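Side-chain contacts in acyl-CoA dehydrogenase (Bacillus anthracis, PDB 3OWA), which probably oxidises acyl-CoA thioesters to their enoyl-CoA forms, passing the electrons to a bound flavin-adenine dinucleotide: residues Y270-G275 with R405-T410; E309-M314 with A587-D592; Q490-N495 with L551-N556. All blocks are in the same frame, centred on the assembly; numbering follows the deposited sequence.

Interaction 1. Residues Y270-G275 with R405-T410; sequences YKLGVG and RIFEGT. With FAD (flavin-adenine dinucleotide), chain E.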
loop_
_atom_site.group_PDB
_atom_site.type_symbol
_atom_site.label_atom_id
_atom_site.label_comp_id
_atom_site.label_asym_id
_atom_site.label_seq_id
_atom_site.Cartn_x
_atom_site.Cartn_y
_atom_site.Cartn_z
ATOM N N TYR A 270 16.450 -11.858 -7.763
ATOM C CA TYR A 270 16.633 -10.863 -8.824
ATOM C C TYR A 270 15.623 -11.048 -9.966
ATOM O O TYR A 270 15.233 -10.078 -10.607
ATOM C CB TYR A 270 18.093 -10.753 -9.320
ATOM C CG TYR A 270 18.459 -11.689 -10.434
ATOM C CD1 TYR A 270 19.172 -12.857 -10.179
ATOM C CD2 TYR A 270 18.131 -11.387 -11.755
ATOM C CE1 TYR A 270 19.523 -13.726 -11.217
ATOM C CE2 TYR A 270 18.466 -12.243 -12.799
ATOM C CZ TYR A 270 19.160 -13.413 -12.522
ATOM O OH TYR A 270 19.490 -14.273 -13.550
ATOM N N LYS A 271 15.220 -12.282 -10.231
ATOM C CA LYS A 271 14.234 -12.534 -11.275
ATOM C C LYS A 271 12.895 -11.876 -10.936
ATOM O O LYS A 271 12.237 -11.308 -11.805
ATOM C CB LYS A 271 14.033 -14.046 -11.444
ATOM C CG LYS A 271 14.213 -14.511 -12.830
ATOM C CD LYS A 271 15.567 -14.210 -13.356
ATOM C CE LYS A 271 15.599 -14.519 -14.850
ATOM N NZ LYS A 271 15.071 -15.904 -15.136
ATOM N N LEU A 272 12.490 -11.972 -9.668
ATOM C CA LEU A 272 11.301 -11.274 -9.209
ATOM C C LEU A 272 11.473 -9.756 -9.359
ATOM O O LEU A 272 10.545 -9.070 -9.785
ATOM C CB LEU A 272 10.946 -11.661 -7.766
ATOM C CG LEU A 272 9.564 -11.200 -7.273
ATOM C CD1 LEU A 272 8.455 -11.682 -8.213
ATOM C CD2 LEU A 272 9.320 -11.696 -5.852
ATOM N N GLY A 273 12.659 -9.246 -9.030
ATOM C CA GLY A 273 12.994 -7.841 -9.284
ATOM C C GLY A 273 12.741 -7.442 -10.727
ATOM O O GLY A 273 12.064 -6.449 -11.009
ATOM N N VAL A 274 13.269 -8.219 -11.663
ATOM C CA VAL A 274 13.045 -7.935 -13.079
ATOM C C VAL A 274 11.534 -7.945 -13.372
ATOM O O VAL A 274 11.013 -7.089 -14.068
ATOM C CB VAL A 274 13.761 -9.020 -13.963
ATOM C CG1 VAL A 274 13.457 -8.821 -15.435
ATOM C CG2 VAL A 274 15.267 -8.970 -13.785
ATOM N N GLY A 275 10.826 -8.960 -12.873
ATOM C CA GLY A 275 9.379 -9.059 -13.092
ATOM C C GLY A 275 8.631 -7.824 -12.577
ATOM O O GLY A 275 7.751 -7.277 -13.269
ATOM N N ARG A 405 5.861 -9.049 -2.030
ATOM C CA ARG A 405 6.624 -8.611 -0.833
ATOM C C ARG A 405 6.783 -9.739 0.155
ATOM O O ARG A 405 7.387 -9.584 1.251
ATOM C CB ARG A 405 5.977 -7.368 -0.212
ATOM C CG ARG A 405 5.978 -6.158 -1.157
ATOM C CD ARG A 405 4.944 -5.087 -0.810
ATOM N NE ARG A 405 5.011 -4.840 0.640
ATOM C CZ ARG A 405 4.031 -4.306 1.345
ATOM N NH1 ARG A 405 2.882 -3.957 0.738
ATOM N NH2 ARG A 405 4.185 -4.167 2.673
ATOM N N ILE A 406 6.246 -10.898 -0.210
ATOM C CA ILE A 406 6.248 -12.049 0.671
ATOM C C ILE A 406 7.065 -13.183 0.075
ATOM O O ILE A 406 7.838 -13.829 0.786
ATOM C CB ILE A 406 4.799 -12.468 1.025
ATOM C CG1 ILE A 406 4.186 -11.483 2.020
ATOM C CG2 ILE A 406 4.756 -13.886 1.610
ATOM C CD1 ILE A 406 2.707 -11.383 1.866
ATOM N N PHE A 407 6.972 -13.317 -1.258
ATOM C CA PHE A 407 7.758 -14.246 -2.088
ATOM C C PHE A 407 9.233 -14.160 -1.922
ATOM O O PHE A 407 9.769 -13.069 -1.658
ATOM C CB PHE A 407 7.517 -13.960 -3.575
ATOM C CG PHE A 407 6.325 -14.664 -4.166
ATOM C CD1 PHE A 407 5.853 -14.279 -5.427
ATOM C CD2 PHE A 407 5.717 -15.738 -3.512
ATOM C CE1 PHE A 407 4.739 -14.939 -6.017
ATOM C CE2 PHE A 407 4.628 -16.420 -4.111
ATOM C CZ PHE A 407 4.141 -16.012 -5.351
ATOM N N GLU A 408 9.918 -15.297 -2.129
ATOM C CA GLU A 408 11.394 -15.216 -2.279
ATOM C C GLU A 408 12.024 -14.599 -1.047
ATOM O O GLU A 408 13.013 -13.835 -1.129
ATOM C CB GLU A 408 11.844 -14.504 -3.573
ATOM C CG GLU A 408 11.326 -15.211 -4.872
ATOM C CD GLU A 408 11.865 -16.676 -5.111
ATOM O OE1 GLU A 408 11.180 -17.436 -5.865
ATOM O OE2 GLU A 408 12.963 -17.073 -4.601
ATOM N N GLY A 409 11.467 -14.950 0.110
ATOM C CA GLY A 409 11.931 -14.322 1.369
ATOM C C GLY A 409 11.067 -13.077 1.560
ATOM O O GLY A 409 10.952 -12.251 0.640
ATOM N N THR A 410 10.408 -12.944 2.717
ATOM C CA THR A 410 9.589 -11.746 2.952
ATOM C C THR A 410 10.545 -10.565 2.886
ATOM O O THR A 410 11.741 -10.731 3.146
ATOM C CB THR A 410 8.956 -11.771 4.307
ATOM O OG1 THR A 410 10.001 -11.821 5.285
ATOM C CG2 THR A 410 8.085 -13.057 4.473
HETATM P PA FAD E . 6.139 -16.651 7.999
HETATM O O1A FAD E . 5.253 -17.347 9.002
HETATM O O2A FAD E . 7.479 -17.254 7.777
HETATM O O5B FAD E . 6.292 -15.120 8.352
HETATM C C5B FAD E . 5.270 -14.351 8.936
HETATM C C4B FAD E . 5.776 -12.957 9.284
HETATM O O4B FAD E . 6.827 -13.026 10.260
HETATM C C3B FAD E . 6.338 -12.258 8.051
HETATM O O3B FAD E . 6.113 -10.850 8.099
HETATM C C2B FAD E . 7.818 -12.484 8.229
HETATM O O2B FAD E . 8.588 -11.512 7.589
HETATM C C1B FAD E . 7.965 -12.386 9.726
HETATM N N9A FAD E . 9.182 -13.067 10.177
HETATM C C8A FAD E . 9.510 -14.389 10.016
HETATM N N7A FAD E . 10.711 -14.624 10.573
HETATM C C5A FAD E . 11.151 -13.475 11.117
HETATM C C6A FAD E . 12.326 -13.138 11.835
HETATM N N6A FAD E . 13.225 -14.068 12.178
HETATM N N1A FAD E . 12.481 -11.840 12.251
HETATM C C2A FAD E . 11.510 -10.884 11.990
HETATM N N3A FAD E . 10.340 -11.221 11.316
HETATM C C4A FAD E . 10.175 -12.488 10.873
HETATM N N1 FAD E . 7.185 -21.863 -1.581
HETATM C C2 FAD E . 7.850 -22.787 -2.356
HETATM O O2 FAD E . 8.808 -23.380 -1.910
HETATM N N3 FAD E . 7.464 -23.072 -3.651
HETATM C C4 FAD E . 6.387 -22.463 -4.210
HETATM O O4 FAD E . 6.097 -22.747 -5.384
HETATM C C4X FAD E . 5.702 -21.514 -3.443
HETATM N N5 FAD E . 4.583 -20.905 -3.975
HETATM C C5X FAD E . 3.851 -20.010 -3.209
HETATM C C6 FAD E . 2.722 -19.413 -3.781
HETATM C C7 FAD E . 1.960 -18.536 -3.017
HETATM C C7M FAD E . 0.727 -17.901 -3.625
HETATM C C8 FAD E . 2.358 -18.275 -1.687
HETATM C C8M FAD E . 1.626 -17.339 -0.781
HETATM C C9 FAD E . 3.511 -18.834 -1.146
HETATM C C9A FAD E . 4.265 -19.710 -1.889
HETATM N N10 FAD E . 5.415 -20.271 -1.356
HETATM C C10 FAD E . 6.102 -21.211 -2.115
HETATM C "C1'" FAD E . 5.822 -20.024 0.090
HETATM C "C2'" FAD E . 6.219 -18.575 0.395
HETATM O "O2'" FAD E . 7.250 -18.022 -0.390
HETATM C "C3'" FAD E . 6.146 -18.248 2.033
HETATM O "O3'" FAD E . 4.897 -17.663 2.152
HETATM C "C4'" FAD E . 7.098 -17.459 2.502
HETATM O "O4'" FAD E . 8.333 -18.102 2.190
HETATM C "C5'" FAD E . 7.026 -16.922 3.931
HETATM O "O5'" FAD E . 6.497 -17.938 4.742
HETATM P P FAD E . 5.173 -17.790 5.594
HETATM O O1P FAD E . 4.089 -17.398 4.615
HETATM O O2P FAD E . 4.914 -19.070 6.337
HETATM O O3P FAD E . 5.377 -16.542 6.564
#
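Phe-407 leans on the helix residue Leu-272 at its base and reaches the flavin with its ring. Its CB lies 3.7 Å from Leu-272 CD2, and the two side chains meet at about a right angle. Further out, Phe-407 CD2 passes the ribityl oxygen O2' of FAD at a loose 4.2 Å. Near the tip, CE2 comes within 3.6 Å of FAD C6, which lies in the plane of the phenyl ring, at its edge; CZ follows slightly farther off. An aromatic side chain suits this place because it spans the gap between helix and cofactor with apolar carbon alone. Leu-272 and Phe-407 were modelled in two conformers; the distances hold for one conformer of each, so the contact is tentative.

Leu-272 reaches across with CG trans to its backbone N (chi1 -168°), and the same CD2 also touches Glu-408 CG at 4.2 Å. The Glu-408 chain is bent about its CB-CG bond (chi2 -64°). Behind it, Gly-409 has backbone angles at which a CB would collide with the preceding carbonyl oxygen, so the turn requires glycine. Thr-410 then gives its OG1 to FAD O2B in a 2.7 Å hydrogen bond, and the same oxygen caps helix 411-427 at Ile-413 N. Lys-365 NZ ties the loop down by bonding the carbonyls of Phe-407 and Gly-409. The sequence Glu-Gly-Thr is a hallmark of acyl-CoA dehydrogenases; in the medium-chain enzyme its glutamate is the general base, and Glu-408 is probably the counterpart, on a loop that lines the FAD site.

Interaction 2. Residues E309-M314 with A587-D592; sequences EKLANM and AKILED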
loop_
_atom_site.group_PDB
_atom_site.type_symbol
_atom_site.label_atom_id
_atom_site.label_comp_id
_atom_site.label_asym_id
_atom_site.label_seq_id
_atom_site.Cartn_x
_atom_site.Cartn_y
_atom_site.Cartn_z
ATOM N N GLU A 309 1.920 14.679 -10.848
ATOM C CA GLU A 309 2.847 14.348 -9.781
ATOM C C GLU A 309 2.878 12.815 -9.512
ATOM O O GLU A 309 3.965 12.243 -9.375
ATOM C CB GLU A 309 2.489 15.107 -8.496
ATOM C CG GLU A 309 3.575 15.035 -7.400
ATOM C CD GLU A 309 3.131 15.626 -6.047
ATOM O OE1 GLU A 309 4.021 16.108 -5.298
ATOM O OE2 GLU A 309 1.908 15.629 -5.730
ATOM N N LYS A 310 1.713 12.166 -9.439
ATOM C CA LYS A 310 1.672 10.711 -9.231
ATOM C C LYS A 310 2.426 9.999 -10.353
ATOM O O LYS A 310 3.254 9.139 -10.092
ATOM C CB LYS A 310 0.233 10.183 -9.162
ATOM C CG LYS A 310 -0.596 10.709 -8.014
ATOM C CD LYS A 310 -2.021 10.182 -8.178
ATOM C CE LYS A 310 -2.985 10.811 -7.163
ATOM N NZ LYS A 310 -2.650 10.337 -5.750
ATOM N N LEU A 311 2.160 10.369 -11.609
ATOM C CA LEU A 311 2.862 9.765 -12.738
ATOM C C LEU A 311 4.367 9.928 -12.696
ATOM O O LEU A 311 5.095 8.980 -13.026
ATOM C CB LEU A 311 2.340 10.263 -14.107
ATOM C CG LEU A 311 0.971 9.749 -14.591
ATOM C CD1 LEU A 311 0.570 10.425 -15.869
ATOM C CD2 LEU A 311 0.960 8.190 -14.830
ATOM N N ALA A 312 4.841 11.110 -12.303
ATOM C CA ALA A 312 6.276 11.372 -12.201
ATOM C C ALA A 312 6.957 10.564 -11.088
ATOM O O ALA A 312 8.095 10.114 -11.264
ATOM C CB ALA A 312 6.534 12.891 -12.009
ATOM N N ASN A 313 6.290 10.407 -9.944
ATOM C CA ASN A 313 6.835 9.611 -8.868
ATOM C C ASN A 313 6.935 8.162 -9.319
ATOM O O ASN A 313 7.953 7.508 -9.120
ATOM C CB ASN A 313 5.950 9.700 -7.605
ATOM C CG ASN A 313 6.047 11.041 -6.904
ATOM O OD1 ASN A 313 7.013 11.767 -7.076
ATOM N ND2 ASN A 313 5.025 11.363 -6.079
HETATM N N MSE A 314 5.886 7.689 -9.980
HETATM C CA MSE A 314 5.827 6.305 -10.450
HETATM C C MSE A 314 6.967 6.043 -11.427
HETATM O O MSE A 314 7.665 5.033 -11.299
HETATM C CB MSE A 314 4.501 6.017 -11.128
HETATM C CG MSE A 314 3.313 6.019 -10.131
HETATM SE SE MSE A 314 1.650 6.271 -11.128
HETATM C CE MSE A 314 1.526 4.544 -11.971
ATOM N N ALA A 587 4.982 15.491 -18.319
ATOM C CA ALA A 587 4.663 15.944 -19.653
ATOM C C ALA A 587 5.112 14.909 -20.673
ATOM O O ALA A 587 4.355 14.562 -21.566
ATOM C CB ALA A 587 5.315 17.346 -19.946
ATOM N N LYS A 588 6.344 14.408 -20.543
ATOM C CA LYS A 588 6.874 13.458 -21.527
ATOM C C LYS A 588 6.225 12.048 -21.426
ATOM O O LYS A 588 5.991 11.366 -22.436
ATOM C CB LYS A 588 8.377 13.336 -21.388
ATOM C CG LYS A 588 8.989 12.546 -22.554
ATOM C CD LYS A 588 10.478 12.588 -22.552
ATOM C CE LYS A 588 11.013 12.211 -23.926
ATOM N NZ LYS A 588 12.499 12.287 -23.893
ATOM N N ILE A 589 5.926 11.623 -20.199
ATOM C CA ILE A 589 5.195 10.369 -19.982
ATOM C C ILE A 589 3.831 10.435 -20.659
ATOM O O ILE A 589 3.458 9.518 -21.379
ATOM C CB ILE A 589 5.014 10.122 -18.475
ATOM C CG1 ILE A 589 6.381 9.782 -17.891
ATOM C CG2 ILE A 589 3.940 8.993 -18.220
ATOM C CD1 ILE A 589 6.403 9.798 -16.409
ATOM N N LEU A 590 3.118 11.543 -20.454
ATOM C CA LEU A 590 1.791 11.730 -21.032
ATOM C C LEU A 590 1.840 11.924 -22.548
ATOM O O LEU A 590 0.890 11.578 -23.246
ATOM C CB LEU A 590 1.073 12.908 -20.399
ATOM C CG LEU A 590 0.693 12.673 -18.948
ATOM C CD1 LEU A 590 0.411 14.022 -18.269
ATOM C CD2 LEU A 590 -0.499 11.687 -18.863
ATOM N N GLU A 591 2.947 12.475 -23.038
ATOM C CA GLU A 591 3.149 12.632 -24.488
ATOM C C GLU A 591 3.340 11.265 -25.177
ATOM O O GLU A 591 2.704 10.985 -26.189
ATOM C CB GLU A 591 4.338 13.557 -24.751
ATOM C CG GLU A 591 4.738 13.637 -26.205
ATOM C CD GLU A 591 3.728 14.409 -27.051
ATOM O OE1 GLU A 591 3.752 15.664 -27.007
ATOM O OE2 GLU A 591 2.922 13.762 -27.769
ATOM N N ASP A 592 4.205 10.424 -24.610
ATOM C CA ASP A 592 4.483 9.077 -25.142
ATOM C C ASP A 592 3.441 8.035 -24.730
ATOM O O ASP A 592 3.374 6.966 -25.317
ATOM C CB ASP A 592 5.893 8.613 -24.728
ATOM C CG ASP A 592 7.009 9.561 -25.228
ATOM O OD1 ASP A 592 6.787 10.319 -26.209
ATOM O OD2 ASP A 592 8.116 9.559 -24.626
#
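Leu-311 and Leu-590 meet at about a right angle, methyl against methyl, in a contact between two helices that are themselves nearly perpendicular. The segment axes pass 9.8 Å apart at a crossing angle of 91°, so the shared patch is small and rests on a few side chains. Leu-311 CD1 is pressed to 3.4 Å from Leu-590 CD2, tighter than usual van der Waals distance, and Leu-590 CG lies just behind at 3.8 Å. The CB of Leu-590 does not aim directly at helix 305-336; its CG, trans to the carbonyl carbon at chi1 -68°, carries the branched end across instead.

Ile-589 takes a different route. Its CB points at the other helix, and its long branch runs past Leu-311 to set CD1 3.7 Å from Leu-311 O and 4.5 Å from Ala-312 CA. The short branch faces the leucine side chain instead, with Ile-589 CG2 4.4 Å from Leu-311 CD1. Thus the two branches of one isoleucine address backbone and side chain separately, while the small Ala-312 lets the delta methyl come close to the helix surface. All four residues are buried, as suits their hydrocarbon character.

Lys-310 of helix 305-336 pairs with Glu-378 of helix 358-383 and with Glu-412 of the second subunit. Helix 257-293 forms a third wall: Ser-287 touches Leu-311, Ala-288 touches Ile-589 and Asn-292 touches Leu-590. The C-terminal helix 578-592 thus lies across helices 257-293 and 305-336, with Gln-527 and Tyr-531 of helix 526-554 packed against Ile-589.

Interaction 3. Residues Q490-N495 with L551-N556; sequences QEILVN and LIAVEN. With FAD (flavin-adenine dinucleotide), chain E.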
loop_
_atom_site.group_PDB
_atom_site.type_symbol
_atom_site.label_atom_id
_atom_site.label_comp_id
_atom_site.label_asym_id
_atom_site.label_seq_id
_atom_site.Cartn_x
_atom_site.Cartn_y
_atom_site.Cartn_z
ATOM N N GLN A 490 16.703 -5.750 15.511
ATOM C CA GLN A 490 16.125 -5.828 14.141
ATOM C C GLN A 490 15.777 -4.483 13.522
ATOM O O GLN A 490 16.041 -4.263 12.313
ATOM C CB GLN A 490 14.928 -6.766 14.114
ATOM C CG GLN A 490 15.263 -8.173 14.488
ATOM C CD GLN A 490 14.128 -9.115 14.152
ATOM O OE1 GLN A 490 12.957 -8.730 14.207
ATOM N NE2 GLN A 490 14.461 -10.352 13.809
ATOM N N GLU A 491 15.240 -3.569 14.333
ATOM C CA GLU A 491 14.843 -2.232 13.833
ATOM C C GLU A 491 16.021 -1.486 13.228
ATOM O O GLU A 491 15.880 -0.869 12.173
ATOM C CB GLU A 491 14.237 -1.343 14.930
ATOM C CG GLU A 491 13.014 -1.928 15.605
ATOM C CD GLU A 491 13.335 -2.715 16.862
ATOM O OE1 GLU A 491 14.438 -3.312 16.960
ATOM O OE2 GLU A 491 12.469 -2.742 17.765
ATOM N N ILE A 492 17.172 -1.550 13.909
ATOM C CA ILE A 492 18.422 -0.970 13.439
ATOM C C ILE A 492 18.916 -1.631 12.153
ATOM O O ILE A 492 19.332 -0.935 11.223
ATOM C CB ILE A 492 19.534 -1.017 14.565
ATOM C CG1 ILE A 492 19.290 0.071 15.604
ATOM C CG2 ILE A 492 20.944 -0.901 13.990
ATOM C CD1 ILE A 492 20.194 -0.096 16.847
ATOM N N LEU A 493 18.900 -2.969 12.121
ATOM C CA LEU A 493 19.337 -3.731 10.935
ATOM C C LEU A 493 18.557 -3.308 9.693
ATOM O O LEU A 493 19.117 -3.176 8.609
ATOM C CB LEU A 493 19.205 -5.256 11.153
ATOM C CG LEU A 493 20.093 -5.891 12.231
ATOM C CD1 LEU A 493 19.681 -7.338 12.487
ATOM C CD2 LEU A 493 21.562 -5.811 11.828
ATOM N N VAL A 494 17.259 -3.098 9.867
ATOM C CA VAL A 494 16.385 -2.723 8.764
ATOM C C VAL A 494 16.682 -1.283 8.287
ATOM O O VAL A 494 16.639 -1.004 7.086
ATOM C CB VAL A 494 14.919 -2.912 9.165
ATOM C CG1 VAL A 494 13.988 -2.141 8.228
ATOM C CG2 VAL A 494 14.587 -4.391 9.131
ATOM N N ASN A 495 17.019 -0.382 9.220
ATOM C CA ASN A 495 17.472 0.978 8.839
ATOM C C ASN A 495 18.722 0.960 7.970
ATOM O O ASN A 495 18.819 1.694 6.978
ATOM C CB ASN A 495 17.717 1.876 10.075
ATOM C CG ASN A 495 16.432 2.283 10.768
ATOM O OD1 ASN A 495 15.358 2.280 10.163
ATOM N ND2 ASN A 495 16.534 2.623 12.047
ATOM N N LEU A 551 21.189 6.497 14.847
ATOM C CA LEU A 551 22.137 7.190 15.761
ATOM C C LEU A 551 21.525 7.421 17.144
ATOM O O LEU A 551 22.162 7.189 18.162
ATOM C CB LEU A 551 22.659 8.515 15.154
ATOM C CG LEU A 551 23.627 8.402 13.965
ATOM C CD1 LEU A 551 23.965 9.772 13.331
ATOM C CD2 LEU A 551 24.898 7.692 14.387
ATOM N N ILE A 552 20.271 7.852 17.166
ATOM C CA ILE A 552 19.537 8.066 18.393
ATOM C C ILE A 552 19.306 6.773 19.190
ATOM O O ILE A 552 19.201 6.811 20.416
ATOM C CB ILE A 552 18.180 8.749 18.109
ATOM C CG1 ILE A 552 18.396 10.150 17.516
ATOM C CG2 ILE A 552 17.334 8.825 19.366
ATOM C CD1 ILE A 552 17.122 10.735 16.873
ATOM N N ALA A 553 19.197 5.642 18.498
ATOM C CA ALA A 553 18.974 4.373 19.174
ATOM C C ALA A 553 20.293 3.799 19.691
ATOM O O ALA A 553 20.307 2.897 20.530
ATOM C CB ALA A 553 18.321 3.380 18.226
ATOM N N VAL A 554 21.396 4.318 19.174
ATOM C CA VAL A 554 22.696 3.700 19.411
ATOM C C VAL A 554 23.584 4.489 20.365
ATOM O O VAL A 554 24.456 3.916 21.006
ATOM C CB VAL A 554 23.377 3.381 18.069
ATOM C CG1 VAL A 554 24.869 3.395 18.169
ATOM C CG2 VAL A 554 22.863 2.033 17.545
ATOM N N GLU A 555 23.330 5.791 20.485
ATOM C CA GLU A 555 24.135 6.668 21.333
ATOM C C GLU A 555 23.279 7.701 22.058
ATOM O O GLU A 555 22.097 7.867 21.730
ATOM C CB GLU A 555 25.193 7.357 20.485
ATOM C CG GLU A 555 26.401 6.460 20.200
ATOM C CD GLU A 555 27.072 6.749 18.855
ATOM O OE1 GLU A 555 26.675 7.723 18.166
ATOM O OE2 GLU A 555 27.997 5.988 18.492
ATOM N N ASN A 556 23.871 8.390 23.041
ATOM C CA ASN A 556 23.169 9.465 23.763
ATOM C C ASN A 556 24.055 10.617 24.280
ATOM O O ASN A 556 25.291 10.542 24.239
ATOM C CB ASN A 556 22.297 8.893 24.892
ATOM C CG ASN A 556 23.075 8.013 25.845
ATOM O OD1 ASN A 556 23.895 8.491 26.626
ATOM N ND2 ASN A 556 22.809 6.715 25.793
HETATM P PA FAD E . 6.139 -16.651 7.999
HETATM O O1A FAD E . 5.253 -17.347 9.002
HETATM O O2A FAD E . 7.479 -17.254 7.777
HETATM O O5B FAD E . 6.292 -15.120 8.352
HETATM C C5B FAD E . 5.270 -14.351 8.936
HETATM C C4B FAD E . 5.776 -12.957 9.284
HETATM O O4B FAD E . 6.827 -13.026 10.260
HETATM C C3B FAD E . 6.338 -12.258 8.051
HETATM O O3B FAD E . 6.113 -10.850 8.099
HETATM C C2B FAD E . 7.818 -12.484 8.229
HETATM O O2B FAD E . 8.588 -11.512 7.589
HETATM C C1B FAD E . 7.965 -12.386 9.726
HETATM N N9A FAD E . 9.182 -13.067 10.177
HETATM C C8A FAD E . 9.510 -14.389 10.016
HETATM N N7A FAD E . 10.711 -14.624 10.573
HETATM C C5A FAD E . 11.151 -13.475 11.117
HETATM C C6A FAD E . 12.326 -13.138 11.835
HETATM N N6A FAD E . 13.225 -14.068 12.178
HETATM N N1A FAD E . 12.481 -11.840 12.251
HETATM C C2A FAD E . 11.510 -10.884 11.990
HETATM N N3A FAD E . 10.340 -11.221 11.316
HETATM C C4A FAD E . 10.175 -12.488 10.873
HETATM N N1 FAD E . 7.185 -21.863 -1.581
HETATM C C2 FAD E . 7.850 -22.787 -2.356
HETATM O O2 FAD E . 8.808 -23.380 -1.910
HETATM N N3 FAD E . 7.464 -23.072 -3.651
HETATM C C4 FAD E . 6.387 -22.463 -4.210
HETATM O O4 FAD E . 6.097 -22.747 -5.384
HETATM C C4X FAD E . 5.702 -21.514 -3.443
HETATM N N5 FAD E . 4.583 -20.905 -3.975
HETATM C C5X FAD E . 3.851 -20.010 -3.209
HETATM C C6 FAD E . 2.722 -19.413 -3.781
HETATM C C7 FAD E . 1.960 -18.536 -3.017
HETATM C C7M FAD E . 0.727 -17.901 -3.625
HETATM C C8 FAD E . 2.358 -18.275 -1.687
HETATM C C8M FAD E . 1.626 -17.339 -0.781
HETATM C C9 FAD E . 3.511 -18.834 -1.146
HETATM C C9A FAD E . 4.265 -19.710 -1.889
HETATM N N10 FAD E . 5.415 -20.271 -1.356
HETATM C C10 FAD E . 6.102 -21.211 -2.115
HETATM C "C1'" FAD E . 5.822 -20.024 0.090
HETATM C "C2'" FAD E . 6.219 -18.575 0.395
HETATM O "O2'" FAD E . 7.250 -18.022 -0.390
HETATM C "C3'" FAD E . 6.146 -18.248 2.033
HETATM O "O3'" FAD E . 4.897 -17.663 2.152
HETATM C "C4'" FAD E . 7.098 -17.459 2.502
HETATM O "O4'" FAD E . 8.333 -18.102 2.190
HETATM C "C5'" FAD E . 7.026 -16.922 3.931
HETATM O "O5'" FAD E . 6.497 -17.938 4.742
HETATM P P FAD E . 5.173 -17.790 5.594
HETATM O O1P FAD E . 4.089 -17.398 4.615
HETATM O O2P FAD E . 4.914 -19.070 6.337
HETATM O O3P FAD E . 5.377 -16.542 6.564
#
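Between residues 490-495 and 551-556 the backbones come nearest at Ile-492 and Ala-553, whose CA atoms are 7.9 Å apart. Around this point Leu-551 O accepts from both Val-554 N and Glu-555 N, so one carbonyl holds two successive amides as the chain turns toward the extended residues 555-556.

A single methyl bridges the remaining gap. Ile-492 has CG1 trans to its carbonyl carbon (chi1 -77°) and its chain carries on almost straight, which drives CD1 outward to 3.5 Å from Val-554 CG2. That separation is tighter than normal for two carbons. The two side chains cross at about a right angle, and CD1 also rests 4.2 Å from Ala-553 CB. Isoleucine, with its ethyl branch ending in CD1, suits the reaching side, whereas the short alanine and the compact valine form a shallow seat for it. Ala-478 and Tyr-482 of helix 458-482 pack on the same isoleucine. One turn farther along helix 490-520, Asn-495 ND2 adds a polar tie by bonding Glu-549 and Thr-550.

Gln-490 serves the cofactor instead. Its extended chain brings NE2 to FAD N1A at 2.9 Å, with an N-H...acceptor angle of 150°, while its OE1 accepts from Leu-306 N of the second subunit. The amide is therefore gripped at both ends, which fixes its rotation and presents a donor to the adenine nitrogen. Glu-491 OE1 adds a salt bridge to Arg-583 of that subunit. The chemistry is divided accordingly: apolar carbons alone join Ile-492 to residues 553-554, whereas a directional hydrogen bond from Gln-490 reads the adenine N1A, and Gln-490 and Glu-491 link to the second subunit.

In the fold
After the N-terminal helices and the beta-sheet domain, the chain lays down residues 270-275 and 309-314 on helices 257-293 and 305-336. Interaction 1 closes when 405-410 returns to the first of these, ending a mainly helical loop that already contains the opening half of interaction 2; the two contacts therefore cross. Interaction 3 follows in series, with 490-495 and 551-556 joined by a helical hairpin, and lies wholly within the span that interaction 2 completes only at 587-592, near the C terminus. Interactions 1 and 3 bring two C-terminal helical regions to the same FAD, while interaction 2 ties the last helix back to helix 305-336. All three adjoin the second subunit.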